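Local coordinates for protein alpha-1,2-mannosyltransferase (Ktr4), putative (Neosartorya fumigata, PDB 7BOP) that belongs to a family of GT-A-type glycosyltransferases and is seen with guanosine-5'-diphosphate and a manganese ion bound, at residues 100-105 with 120-125; 223-228 with 262-267; 239-244 with 297-302; 252-257 with 328-333. All blocks are in the same frame, centred on the assembly; numbering follows the deposited sequence.

Contact 1. Residues 100-105 with 120-125; sequences YPWIFF and AETKAK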
loop_
_atom_site.group_PDB
_atom_site.type_symbol
_atom_site.label_atom_id
_atom_site.label_comp_id
_atom_site.label_asym_id
_atom_site.label_seq_id
_atom_site.Cartn_x
_atom_site.Cartn_y
_atom_site.Cartn_z
ATOM N N TYR A 100 -18.733 -5.754 0.431
ATOM C CA TYR A 100 -17.781 -6.228 1.421
ATOM C C TYR A 100 -17.800 -5.284 2.637
ATOM O O TYR A 100 -18.073 -4.085 2.497
ATOM C CB TYR A 100 -16.373 -6.352 0.807
ATOM C CG TYR A 100 -16.156 -7.636 0.066
ATOM C CD1 TYR A 100 -15.699 -8.768 0.738
ATOM C CD2 TYR A 100 -16.421 -7.743 -1.302
ATOM C CE1 TYR A 100 -15.498 -9.960 0.072
ATOM C CE2 TYR A 100 -16.228 -8.938 -1.975
ATOM C CZ TYR A 100 -15.759 -10.042 -1.283
ATOM O OH TYR A 100 -15.551 -11.221 -1.931
ATOM N N PRO A 101 -17.535 -5.820 3.836
ATOM C CA PRO A 101 -17.573 -4.979 5.036
ATOM C C PRO A 101 -16.401 -3.996 5.133
ATOM O O PRO A 101 -15.327 -4.250 4.565
ATOM C CB PRO A 101 -17.479 -5.990 6.169
ATOM C CG PRO A 101 -16.705 -7.119 5.591
ATOM C CD PRO A 101 -17.072 -7.188 4.141
ATOM N N TRP A 102 -16.642 -2.886 5.839
ATOM C CA TRP A 102 -15.610 -1.918 6.203
ATOM C C TRP A 102 -15.210 -2.129 7.658
ATOM O O TRP A 102 -16.084 -2.213 8.543
ATOM C CB TRP A 102 -16.109 -0.487 6.061
ATOM C CG TRP A 102 -16.349 0.005 4.689
ATOM C CD1 TRP A 102 -17.469 -0.196 3.927
ATOM C CD2 TRP A 102 -15.479 0.839 3.914
ATOM N NE1 TRP A 102 -17.341 0.452 2.727
ATOM C CE2 TRP A 102 -16.129 1.095 2.690
ATOM C CE3 TRP A 102 -14.208 1.383 4.132
ATOM C CZ2 TRP A 102 -15.550 1.876 1.680
ATOM C CZ3 TRP A 102 -13.632 2.163 3.132
ATOM C CH2 TRP A 102 -14.302 2.400 1.921
ATOM N N ILE A 103 -13.901 -2.215 7.910
ATOM C CA ILE A 103 -13.362 -2.272 9.262
ATOM C C ILE A 103 -12.428 -1.079 9.461
ATOM O O ILE A 103 -11.373 -0.971 8.806
ATOM C CB ILE A 103 -12.642 -3.606 9.547
ATOM C CG1 ILE A 103 -13.529 -4.790 9.152
ATOM C CG2 ILE A 103 -12.282 -3.717 11.019
ATOM C CD1 ILE A 103 -12.893 -6.146 9.320
ATOM N N PHE A 104 -12.827 -0.180 10.364
ATOM C CA PHE A 104 -12.062 1.014 10.692
ATOM C C PHE A 104 -11.230 0.792 11.949
ATOM O O PHE A 104 -11.699 0.168 12.913
ATOM C CB PHE A 104 -13.003 2.202 10.864
ATOM C CG PHE A 104 -13.847 2.465 9.653
ATOM C CD1 PHE A 104 -13.292 3.058 8.527
ATOM C CD2 PHE A 104 -15.193 2.104 9.624
ATOM C CE1 PHE A 104 -14.053 3.289 7.397
ATOM C CE2 PHE A 104 -15.965 2.341 8.495
ATOM C CZ PHE A 104 -15.398 2.942 7.378
ATOM N N PHE A 105 -9.990 1.283 11.917
ATOM C CA PHE A 105 -9.042 1.163 13.026
ATOM C C PHE A 105 -8.575 2.529 13.476
ATOM O O PHE A 105 -8.406 3.438 12.666
ATOM C CB PHE A 105 -7.831 0.338 12.607
ATOM C CG PHE A 105 -8.160 -1.094 12.299
ATOM C CD1 PHE A 105 -8.150 -2.051 13.309
ATOM C CD2 PHE A 105 -8.481 -1.485 11.009
ATOM C CE1 PHE A 105 -8.445 -3.373 13.028
ATOM C CE2 PHE A 105 -8.786 -2.810 10.725
ATOM C CZ PHE A 105 -8.760 -3.757 11.732
ATOM N N ALA A 120 -23.767 5.283 7.140
ATOM C CA ALA A 120 -24.686 5.911 6.183
ATOM C C ALA A 120 -24.226 5.867 4.714
ATOM O O ALA A 120 -25.044 6.022 3.813
ATOM C CB ALA A 120 -24.961 7.357 6.595
ATOM N N GLU A 121 -22.935 5.651 4.470
ATOM C CA GLU A 121 -22.393 5.635 3.114
ATOM C C GLU A 121 -22.285 4.249 2.479
ATOM O O GLU A 121 -21.775 4.129 1.363
ATOM C CB GLU A 121 -21.009 6.296 3.118
ATOM C CG GLU A 121 -21.017 7.761 3.522
ATOM C CD GLU A 121 -21.863 8.645 2.622
ATOM O OE1 GLU A 121 -22.104 8.287 1.450
ATOM O OE2 GLU A 121 -22.278 9.724 3.077
ATOM N N THR A 122 -22.743 3.208 3.168
ATOM C CA THR A 122 -22.599 1.848 2.658
ATOM C C THR A 122 -23.757 0.986 3.133
ATOM O O THR A 122 -24.299 1.214 4.218
ATOM C CB THR A 122 -21.249 1.225 3.092
ATOM O OG1 THR A 122 -21.114 -0.089 2.551
ATOM C CG2 THR A 122 -21.117 1.129 4.599
ATOM N N LYS A 123 -24.129 0.010 2.316
ATOM C CA LYS A 123 -25.111 -1.006 2.713
ATOM C C LYS A 123 -24.447 -2.146 3.457
ATOM O O LYS A 123 -25.136 -2.953 4.078
ATOM C CB LYS A 123 -25.842 -1.565 1.495
ATOM C CG LYS A 123 -26.513 -0.515 0.620
ATOM C CD LYS A 123 -27.347 -1.133 -0.498
ATOM C CE LYS A 123 -26.570 -2.081 -1.430
ATOM N NZ LYS A 123 -25.375 -1.477 -2.084
ATOM N N ALA A 124 -23.113 -2.243 3.382
ATOM C CA ALA A 124 -22.395 -3.320 4.065
ATOM C C ALA A 124 -22.261 -3.030 5.549
ATOM O O ALA A 124 -22.448 -1.897 5.989
ATOM C CB ALA A 124 -21.020 -3.528 3.446
ATOM N N LYS A 125 -21.895 -4.059 6.308
ATOM C CA LYS A 125 -21.612 -3.904 7.732
ATOM C C LYS A 125 -20.321 -3.104 7.924
ATOM O O LYS A 125 -19.339 -3.335 7.212
ATOM C CB LYS A 125 -21.452 -5.258 8.429
ATOM C CG LYS A 125 -22.699 -6.142 8.453
ATOM C CD LYS A 125 -22.784 -7.080 7.250
ATOM C CE LYS A 125 -23.543 -8.367 7.556
ATOM N NZ LYS A 125 -24.983 -8.121 7.848
#

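Contact 2. Residues 223-228 with 262-267; sequences NLFDDP and SLRPDH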
loop_
_atom_site.group_PDB
_atom_site.type_symbol
_atom_site.label_atom_id
_atom_site.label_comp_id
_atom_site.label_asym_id
_atom_site.label_seq_id
_atom_site.Cartn_x
_atom_site.Cartn_y
_atom_site.Cartn_z
ATOM N N ASN A 223 3.764 3.114 -8.114
ATOM C CA ASN A 223 5.099 2.618 -7.757
ATOM C C ASN A 223 6.046 3.819 -7.803
ATOM O O ASN A 223 6.238 4.408 -8.866
ATOM C CB ASN A 223 5.526 1.530 -8.746
ATOM C CG ASN A 223 6.702 0.692 -8.255
ATOM O OD1 ASN A 223 7.784 1.208 -7.952
ATOM N ND2 ASN A 223 6.496 -0.621 -8.183
ATOM N N LEU A 224 6.609 4.185 -6.654
ATOM C CA LEU A 224 7.337 5.447 -6.483
ATOM C C LEU A 224 8.725 5.261 -5.902
ATOM O O LEU A 224 8.991 4.294 -5.195
ATOM C CB LEU A 224 6.596 6.356 -5.491
ATOM C CG LEU A 224 5.150 6.775 -5.736
ATOM C CD1 LEU A 224 4.704 7.698 -4.619
ATOM C CD2 LEU A 224 5.002 7.491 -7.058
ATOM N N PHE A 225 9.586 6.247 -6.153
ATOM C CA PHE A 225 10.795 6.453 -5.355
ATOM C C PHE A 225 10.420 7.014 -3.973
ATOM O O PHE A 225 9.384 7.673 -3.809
ATOM C CB PHE A 225 11.762 7.411 -6.079
ATOM C CG PHE A 225 12.397 6.804 -7.290
ATOM C CD1 PHE A 225 13.576 6.086 -7.179
ATOM C CD2 PHE A 225 11.805 6.914 -8.537
ATOM C CE1 PHE A 225 14.168 5.503 -8.294
ATOM C CE2 PHE A 225 12.383 6.328 -9.657
ATOM C CZ PHE A 225 13.566 5.623 -9.536
ATOM N N ASP A 226 11.247 6.724 -2.980
ATOM C CA ASP A 226 11.097 7.291 -1.641
ATOM C C ASP A 226 12.208 8.296 -1.375
ATOM O O ASP A 226 13.150 8.434 -2.162
ATOM C CB ASP A 226 11.118 6.199 -0.568
ATOM C CG ASP A 226 10.191 6.504 0.616
ATOM O OD1 ASP A 226 9.874 7.690 0.860
ATOM O OD2 ASP A 226 9.785 5.548 1.302
ATOM N N ASP A 227 12.078 8.989 -0.259
ATOM C CA ASP A 227 13.132 9.843 0.266
ATOM C C ASP A 227 14.197 8.975 0.965
ATOM O O ASP A 227 13.912 8.393 2.012
ATOM C CB ASP A 227 12.513 10.835 1.253
ATOM C CG ASP A 227 13.528 11.796 1.850
ATOM O OD1 ASP A 227 14.725 11.740 1.504
ATOM O OD2 ASP A 227 13.117 12.607 2.697
ATOM N N PRO A 228 15.425 8.900 0.406
ATOM C CA PRO A 228 16.490 8.097 1.045
ATOM C C PRO A 228 16.779 8.452 2.502
ATOM O O PRO A 228 17.191 7.577 3.267
ATOM C CB PRO A 228 17.743 8.393 0.200
ATOM C CG PRO A 228 17.254 9.028 -1.052
ATOM C CD PRO A 228 15.924 9.649 -0.763
ATOM N N SER A 262 19.859 2.319 -12.081
ATOM C CA SER A 262 19.960 2.778 -13.467
ATOM C C SER A 262 19.143 4.047 -13.756
ATOM O O SER A 262 19.439 4.750 -14.720
ATOM C CB SER A 262 19.562 1.646 -14.422
ATOM O OG SER A 262 18.182 1.336 -14.299
ATOM N N LEU A 263 18.131 4.348 -12.937
ATOM C CA LEU A 263 17.297 5.544 -13.136
ATOM C C LEU A 263 17.735 6.738 -12.312
ATOM O O LEU A 263 17.848 7.847 -12.833
ATOM C CB LEU A 263 15.834 5.245 -12.814
ATOM C CG LEU A 263 15.099 4.199 -13.641
ATOM C CD1 LEU A 263 13.606 4.278 -13.334
ATOM C CD2 LEU A 263 15.359 4.391 -15.125
ATOM N N ARG A 264 17.924 6.519 -11.012
ATOM C CA ARG A 264 18.280 7.575 -10.072
ATOM C C ARG A 264 19.383 7.041 -9.165
ATOM O O ARG A 264 19.144 6.749 -7.991
ATOM C CB ARG A 264 17.050 8.035 -9.289
ATOM C CG ARG A 264 15.946 8.535 -10.210
ATOM C CD ARG A 264 14.754 9.077 -9.464
ATOM N NE ARG A 264 15.025 10.358 -8.831
ATOM C CZ ARG A 264 14.173 10.990 -8.030
ATOM N NH1 ARG A 264 12.982 10.461 -7.746
ATOM N NH2 ARG A 264 14.513 12.154 -7.487
ATOM N N PRO A 265 20.609 6.900 -9.713
ATOM C CA PRO A 265 21.696 6.293 -8.931
ATOM C C PRO A 265 22.015 6.977 -7.598
ATOM O O PRO A 265 22.481 6.304 -6.674
ATOM C CB PRO A 265 22.906 6.334 -9.891
ATOM C CG PRO A 265 22.536 7.294 -10.971
ATOM C CD PRO A 265 21.040 7.226 -11.087
ATOM N N ASP A 266 21.747 8.275 -7.471
ATOM C CA ASP A 266 21.987 8.959 -6.199
ATOM C C ASP A 266 21.009 8.555 -5.085
ATOM O O ASP A 266 21.357 8.607 -3.894
ATOM C CB ASP A 266 22.006 10.478 -6.382
ATOM C CG ASP A 266 23.163 10.953 -7.280
ATOM O OD1 ASP A 266 24.184 10.229 -7.430
ATOM O OD2 ASP A 266 23.049 12.072 -7.832
ATOM N N HIS A 267 19.796 8.158 -5.455
ATOM C CA HIS A 267 18.884 7.562 -4.473
ATOM C C HIS A 267 19.431 6.251 -3.948
ATOM O O HIS A 267 19.419 6.023 -2.750
ATOM C CB HIS A 267 17.494 7.325 -5.051
ATOM C CG HIS A 267 16.572 8.480 -4.874
ATOM N ND1 HIS A 267 16.886 9.752 -5.300
ATOM C CD2 HIS A 267 15.341 8.556 -4.319
ATOM C CE1 HIS A 267 15.884 10.567 -5.016
ATOM N NE2 HIS A 267 14.934 9.866 -4.422
HETATM O O HOH W 1 12.370 10.892 -3.932
#

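Contact 3. Residues 239-244 with 297-302; sequences KKFLAA and DAYFNH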
loop_
_atom_site.group_PDB
_atom_site.type_symbol
_atom_site.label_atom_id
_atom_site.label_comp_id
_atom_site.label_asym_id
_atom_site.label_seq_id
_atom_site.Cartn_x
_atom_site.Cartn_y
_atom_site.Cartn_z
ATOM N N LYS A 239 19.827 -6.773 4.638
ATOM C CA LYS A 239 20.922 -7.686 4.282
ATOM C C LYS A 239 21.428 -8.512 5.473
ATOM O O LYS A 239 21.778 -9.680 5.299
ATOM C CB LYS A 239 22.078 -6.933 3.634
ATOM C CG LYS A 239 21.791 -6.499 2.203
ATOM C CD LYS A 239 22.802 -5.460 1.720
ATOM C CE LYS A 239 24.172 -6.039 1.529
ATOM N NZ LYS A 239 25.132 -5.019 1.057
ATOM N N LYS A 240 21.461 -7.905 6.659
ATOM C CA LYS A 240 21.793 -8.619 7.895
ATOM C C LYS A 240 20.784 -9.738 8.180
ATOM O O LYS A 240 21.163 -10.878 8.468
ATOM C CB LYS A 240 21.862 -7.654 9.086
ATOM C CG LYS A 240 23.067 -6.713 9.040
ATOM C CD LYS A 240 22.925 -5.541 9.985
ATOM C CE LYS A 240 22.941 -5.961 11.445
ATOM N NZ LYS A 240 22.800 -4.796 12.366
ATOM N N PHE A 241 19.500 -9.408 8.072
ATOM C CA PHE A 241 18.445 -10.396 8.222
ATOM C C PHE A 241 18.586 -11.559 7.234
ATOM O O PHE A 241 18.454 -12.735 7.621
ATOM C CB PHE A 241 17.079 -9.733 8.060
ATOM C CG PHE A 241 15.938 -10.686 8.192
ATOM C CD1 PHE A 241 15.582 -11.171 9.440
ATOM C CD2 PHE A 241 15.241 -11.122 7.070
ATOM C CE1 PHE A 241 14.532 -12.062 9.577
ATOM C CE2 PHE A 241 14.198 -12.025 7.198
ATOM C CZ PHE A 241 13.834 -12.485 8.458
ATOM N N LEU A 242 18.851 -11.236 5.967
ATOM C CA LEU A 242 19.009 -12.260 4.939
ATOM C C LEU A 242 20.213 -13.167 5.201
ATOM O O LEU A 242 20.111 -14.379 5.015
ATOM C CB LEU A 242 19.117 -11.655 3.535
ATOM C CG LEU A 242 17.873 -10.987 2.942
ATOM C CD1 LEU A 242 18.251 -10.264 1.668
ATOM C CD2 LEU A 242 16.764 -11.990 2.666
ATOM N N ALA A 243 21.332 -12.592 5.638
ATOM C CA ALA A 243 22.530 -13.384 5.969
ATOM C C ALA A 243 22.267 -14.371 7.113
ATOM O O ALA A 243 22.798 -15.478 7.109
ATOM C CB ALA A 243 23.701 -12.473 6.304
ATOM N N ALA A 244 21.436 -13.968 8.070
ATOM C CA ALA A 244 21.003 -14.842 9.160
ATOM C C ALA A 244 19.933 -15.873 8.761
ATOM O O ALA A 244 19.755 -16.868 9.465
ATOM C CB ALA A 244 20.503 -14.004 10.326
ATOM N N ASP A 297 7.047 -12.004 8.774
ATOM C CA ASP A 297 6.911 -11.582 10.152
ATOM C C ASP A 297 8.247 -11.598 10.895
ATOM O O ASP A 297 8.471 -10.749 11.743
ATOM C CB ASP A 297 5.877 -12.412 10.901
ATOM C CG ASP A 297 5.407 -11.735 12.161
ATOM O OD1 ASP A 297 5.072 -10.527 12.130
ATOM O OD2 ASP A 297 5.376 -12.413 13.196
ATOM N N ALA A 298 9.122 -12.556 10.586
ATOM C CA ALA A 298 10.487 -12.548 11.142
ATOM C C ALA A 298 11.251 -11.296 10.684
ATOM O O ALA A 298 11.973 -10.684 11.472
ATOM C CB ALA A 298 11.245 -13.806 10.746
ATOM N N TYR A 299 11.072 -10.923 9.416
ATOM C CA TYR A 299 11.648 -9.690 8.865
ATOM C C TYR A 299 11.150 -8.477 9.631
ATOM O O TYR A 299 11.953 -7.638 10.064
ATOM C CB TYR A 299 11.334 -9.572 7.369
ATOM C CG TYR A 299 11.827 -8.301 6.705
ATOM C CD1 TYR A 299 13.181 -7.964 6.724
ATOM C CD2 TYR A 299 10.946 -7.446 6.031
ATOM C CE1 TYR A 299 13.640 -6.806 6.108
ATOM C CE2 TYR A 299 11.404 -6.286 5.408
ATOM C CZ TYR A 299 12.746 -5.973 5.447
ATOM O OH TYR A 299 13.213 -4.822 4.833
ATOM N N PHE A 300 9.834 -8.388 9.844
ATOM C CA PHE A 300 9.301 -7.275 10.607
ATOM C C PHE A 300 9.924 -7.207 12.006
ATOM O O PHE A 300 10.354 -6.143 12.442
ATOM C CB PHE A 300 7.772 -7.289 10.740
ATOM C CG PHE A 300 7.294 -6.347 11.795
ATOM C CD1 PHE A 300 7.320 -4.977 11.566
ATOM C CD2 PHE A 300 6.945 -6.811 13.061
ATOM C CE1 PHE A 300 6.941 -4.082 12.557
ATOM C CE2 PHE A 300 6.563 -5.918 14.059
ATOM C CZ PHE A 300 6.563 -4.552 13.804
ATOM N N ASN A 301 9.959 -8.339 12.711
ATOM C CA ASN A 301 10.500 -8.348 14.070
ATOM C C ASN A 301 11.967 -7.955 14.120
ATOM O O ASN A 301 12.371 -7.257 15.045
ATOM C CB ASN A 301 10.278 -9.693 14.761
ATOM C CG ASN A 301 8.826 -9.915 15.123
ATOM O OD1 ASN A 301 8.152 -9.007 15.604
ATOM N ND2 ASN A 301 8.339 -11.120 14.899
ATOM N N HIS A 302 12.745 -8.388 13.131
ATOM C CA HIS A 302 14.126 -7.937 12.988
ATOM C C HIS A 302 14.213 -6.403 12.883
ATOM O O HIS A 302 14.982 -5.752 13.606
ATOM C CB HIS A 302 14.760 -8.574 11.755
ATOM C CG HIS A 302 16.171 -8.147 11.521
ATOM N ND1 HIS A 302 16.498 -7.004 10.822
ATOM C CD2 HIS A 302 17.339 -8.693 11.919
ATOM C CE1 HIS A 302 17.811 -6.868 10.798
ATOM N NE2 HIS A 302 18.347 -7.884 11.450
#

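Contact 4. Residues 252-257 with 328-333; sequences NNMMGW and ADAAKV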
loop_
_atom_site.group_PDB
_atom_site.type_symbol
_atom_site.label_atom_id
_atom_site.label_comp_id
_atom_site.label_asym_id
_atom_site.label_seq_id
_atom_site.Cartn_x
_atom_site.Cartn_y
_atom_site.Cartn_z
ATOM N N ASN A 252 11.559 -16.542 -7.230
ATOM C CA ASN A 252 11.020 -15.500 -8.100
ATOM C C ASN A 252 10.958 -14.179 -7.320
ATOM O O ASN A 252 9.879 -13.696 -6.930
ATOM C CB ASN A 252 9.646 -15.909 -8.645
ATOM C CG ASN A 252 9.217 -15.096 -9.847
ATOM O OD1 ASN A 252 9.966 -14.274 -10.379
ATOM N ND2 ASN A 252 7.989 -15.317 -10.276
ATOM N N ASN A 253 12.140 -13.602 -7.117
ATOM C CA ASN A 253 12.325 -12.433 -6.274
ATOM C C ASN A 253 12.526 -11.176 -7.115
ATOM O O ASN A 253 12.759 -11.254 -8.320
ATOM C CB ASN A 253 13.487 -12.654 -5.285
ATOM C CG ASN A 253 14.858 -12.713 -5.959
ATOM O OD1 ASN A 253 15.294 -11.761 -6.611
ATOM N ND2 ASN A 253 15.550 -13.824 -5.778
ATOM N N MET A 254 12.446 -10.025 -6.458
ATOM C CA MET A 254 12.569 -8.735 -7.120
ATOM C C MET A 254 13.904 -8.046 -6.803
ATOM O O MET A 254 13.967 -6.813 -6.740
ATOM C CB MET A 254 11.409 -7.827 -6.691
ATOM C CG MET A 254 10.022 -8.404 -6.935
ATOM S SD MET A 254 8.757 -7.286 -6.293
ATOM C CE MET A 254 7.301 -8.323 -6.428
ATOM N N MET A 255 14.978 -8.818 -6.650
ATOM C CA MET A 255 16.285 -8.237 -6.293
ATOM C C MET A 255 16.730 -7.148 -7.273
ATOM O O MET A 255 17.237 -6.125 -6.849
ATOM C CB MET A 255 17.366 -9.331 -6.199
ATOM C CG MET A 255 18.660 -8.898 -5.512
ATOM S SD MET A 255 18.449 -8.476 -3.768
ATOM C CE MET A 255 18.071 -10.093 -3.075
ATOM N N GLY A 256 16.514 -7.369 -8.572
ATOM C CA GLY A 256 16.855 -6.394 -9.614
ATOM C C GLY A 256 16.170 -5.054 -9.431
ATOM O O GLY A 256 16.784 -4.014 -9.589
ATOM N N TRP A 257 14.887 -5.079 -9.099
ATOM C CA TRP A 257 14.144 -3.852 -8.814
ATOM C C TRP A 257 14.583 -3.215 -7.505
ATOM O O TRP A 257 14.793 -1.992 -7.444
ATOM C CB TRP A 257 12.642 -4.149 -8.780
ATOM C CG TRP A 257 11.771 -3.001 -8.390
ATOM C CD1 TRP A 257 11.665 -1.786 -9.016
ATOM C CD2 TRP A 257 10.834 -2.987 -7.317
ATOM N NE1 TRP A 257 10.725 -1.002 -8.377
ATOM C CE2 TRP A 257 10.207 -1.715 -7.324
ATOM C CE3 TRP A 257 10.458 -3.925 -6.343
ATOM C CZ2 TRP A 257 9.235 -1.365 -6.394
ATOM C CZ3 TRP A 257 9.486 -3.568 -5.416
ATOM C CH2 TRP A 257 8.888 -2.301 -5.450
ATOM N N ALA A 328 8.068 -13.050 -1.296
ATOM C CA ALA A 328 6.932 -13.465 -2.105
ATOM C C ALA A 328 7.384 -13.985 -3.461
ATOM O O ALA A 328 8.544 -13.838 -3.851
ATOM C CB ALA A 328 5.946 -12.314 -2.273
ATOM N N ASP A 329 6.446 -14.616 -4.154
ATOM C CA ASP A 329 6.577 -14.980 -5.551
ATOM C C ASP A 329 6.146 -13.761 -6.361
ATOM O O ASP A 329 4.976 -13.372 -6.318
ATOM C CB ASP A 329 5.662 -16.187 -5.806
ATOM C CG ASP A 329 5.697 -16.697 -7.226
ATOM O OD1 ASP A 329 6.302 -16.090 -8.141
ATOM O OD2 ASP A 329 5.061 -17.754 -7.432
ATOM N N ALA A 330 7.070 -13.173 -7.121
ATOM C CA ALA A 330 6.777 -11.966 -7.908
ATOM C C ALA A 330 5.633 -12.150 -8.906
ATOM O O ALA A 330 4.939 -11.190 -9.231
ATOM C CB ALA A 330 8.029 -11.475 -8.627
ATOM N N ALA A 331 5.419 -13.390 -9.361
ATOM C CA ALA A 331 4.285 -13.714 -10.231
ATOM C C ALA A 331 2.953 -13.531 -9.524
ATOM O O ALA A 331 1.949 -13.377 -10.191
ATOM C CB ALA A 331 4.386 -15.138 -10.762
ATOM N N LYS A 332 2.951 -13.550 -8.193
ATOM C CA LYS A 332 1.735 -13.356 -7.390
ATOM C C LYS A 332 1.525 -11.915 -6.922
ATOM O O LYS A 332 0.662 -11.664 -6.075
ATOM C CB LYS A 332 1.753 -14.290 -6.178
ATOM C CG LYS A 332 1.915 -15.766 -6.502
ATOM C CD LYS A 332 0.885 -16.231 -7.507
ATOM C CE LYS A 332 0.693 -17.743 -7.479
ATOM N NZ LYS A 332 -0.104 -18.155 -8.669
ATOM N N VAL A 333 2.307 -10.977 -7.463
ATOM C CA VAL A 333 2.119 -9.546 -7.219
ATOM C C VAL A 333 1.530 -8.961 -8.492
ATOM O O VAL A 333 2.012 -9.257 -9.592
ATOM C CB VAL A 333 3.447 -8.854 -6.836
ATOM C CG1 VAL A 333 3.255 -7.340 -6.679
ATOM C CG2 VAL A 333 3.994 -9.457 -5.552
#

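Contact 1. Residues 100-105 with 120-125
Trp-102 turns the pyrrole edge of its indole toward Thr-122, so that NE1 comes 3.8 Å from Thr-122 OG1, the two side chains meeting at a slant. The hydroxyl lies near the plane of the ring, yet the two groups are joined through a third: both NE1 and OG1 hydrogen-bond to OE2 of Glu-91 on helix 80-98. In Thr-122, OG1 stands anti to the backbone N (chi1 -178°), and it accepts from Ala-124 N at 3.1 Å, closing an ST turn. The methyl CG2 takes the more hindered site between backbone N and carbonyl carbon, from where it touches Trp-102 CD1 at 3.9 Å. The turn delivers Ala-124 CB against the carbonyl of Tyr-100, a close fit with CB 3.1 Å from Tyr-100 O. Next to Ala-124, Lys-125 O accepts from Trp-102 N at 3.1 Å, with an N-H...O angle of 149°. The chain of Lys-125 leads away from the contact, its NZ bound to Asn-60. The bond from Trp-102 N to Lys-125 O opens the pairing of strand 102-106 with parallel strand 126-130, the two linked through helix 112-119: a beta-alpha-beta crossover, as in the Rossmann-like core of GT-A folds.

Contact 2. Residues 223-228 with 262-267
The ring of Phe-225 carries Arg-264 on one face, with CD 3.5 Å above the plane over the ring centre in a CH-pi contact. Arg-264 bends at chi3 (72°), and its guanidinium remains above the same ring: CZ lies 4.9 Å from the centroid of Phe-225, a cation-pi contact. The guanidinium plane is turned well away from that of the ring and meets Phe-225 CD2 at its in-plane edge, while CE1 of His-267 lies over one of its faces. His-267 in turn receives the edge of Phe-225 on its face, a T-shaped pair with planes 77° apart and centroids 5.7 Å apart. Pro-228 CG also packs over a face of the imidazole, 4.0 Å from the centroid of His-267. At the imidazole edge a water sits 2.8 Å from His-267 NE2 and makes a weak bond to Asp-226 O. The NH1 of Arg-264 forms a salt bridge with Glu-373, whose backbone also bonds that of Phe-225. The contact thus joins the loop leaving strand 218-224 to the start of helix 265-270, where Arg-264 is the N-cap residue; Tyr-30 of strand 30-31 touches Phe-225, Leu-263 and Arg-264, and Leu-263 reaches Ser-378 of helix 376-382.

Contact 3. Residues 239-244 with 297-302
Phe-241 lays its ring directly on the backbone of the opposite helix: Tyr-299 CA sits over one face, toward the rim, and Phe-241 CZ comes within 3.3 Å of Tyr-299 N. This is reached although the axes of helices 239-244 and 297-302 stay 10.4 Å apart, crossing at 129°, because Phe-241 CG is anti to the backbone N and the side chain is directed at its partner. Three residues receive the ring. Ala-298 CB touches Phe-241 CZ at 3.7 Å, Tyr-299 CB touches CE2 at 3.8 Å, and His-302 CB approaches CD1 at 3.6 Å. His-302 runs past Phe-241 in the reverse direction, which places Phe-241 CB over the centre of the imidazole, 3.8 Å from its centroid. Phe-241, Tyr-299 and His-302 form an aromatic cluster, the Phe-241 ring set obliquely to the other two, its plane 55° from that of Tyr-299 and 59° from that of His-302. Tyr-299 also packs on Ile-322 of helix 316-327. Lys-240 lays CB beside the imidazole, while its NZ is paired with Glu-237. With no hydrogen bond between the two segments, their cohesion probably rests on dispersion and CH-pi contacts, and the Tyr-299 hydroxyl bond to Thr-238 OG1 ties the helices just beyond them; the nearby lysine would tend to disfavour a protonated His-302, an effect that Glu-237 may offset.

Contact 4. Residues 252-257 with 328-333
Asn-252 meets the 328-333 segment with both its main chain and its side-chain amide. Its carbonyl O accepts from Ala-330 N at 2.9 Å. Its CG stands anti to the backbone N, and ND2 donates to Asp-329 OD1 at 2.8 Å in a bent bond, with an N-H...O angle of 137°; this carboxylate oxygen is approached nearly along its C-O bond, although it lies well out of the amide plane of Asn-252. The same OD1 takes a second donor, Ala-331 N at 3.1 Å, which comes from above the carboxylate plane. That second bond makes 329-331 an Asx turn, placed where the chain has left helix 316-327 and passes through a short 3-10 segment to strand 333-335, which joins the central sheet beside strand 218-224. A second Asx turn lies on the other side of the contact, with Asn-253 OD1 accepting from Met-255 N at 3.0 Å just as helix 255-258 begins. Among the remaining polar groups, Asn-252 OD1 bonds a glycerol, probably from the crystallisation liquor, Ala-328 O is met by Ser-250 OG, and Ala-330 O by His-386 NE2. Next to these polar groups, Met-254 runs extended beyond CG (chi2 176°, chi3 -170°), which carries its CE methyl to Val-333 CG2 at 3.6 Å and Ala-330 CB at 3.9 Å, with Tyr-379 and Phe-279 also touching both Met-254 and Val-333.

Overall arrangement
All four contacts are partly buried, none wholly core or surface. Contacts 1 and 2 both reach the mixed sheet, but from opposite sides of the chain's centre, about 37 Å apart between centres. Contact 4 leads into strand 333-335, the parallel neighbour of the strand that ends in contact 2, and the two touch where Asn-223 OD1 approaches Trp-257 CZ2 at 3.3 Å; Tyr-379 of helix 376-382 borders both. Contact 3, purely helix on helix, lies about 5 Å from contact 4 between nearest atoms, with helix 316-327 adjoining both. A backbone bond at a strand start holds contact 1, and contact 4 joins two loops by one backbone and one amide-carboxylate bond, whereas ring packing dominates contacts 2 and 3.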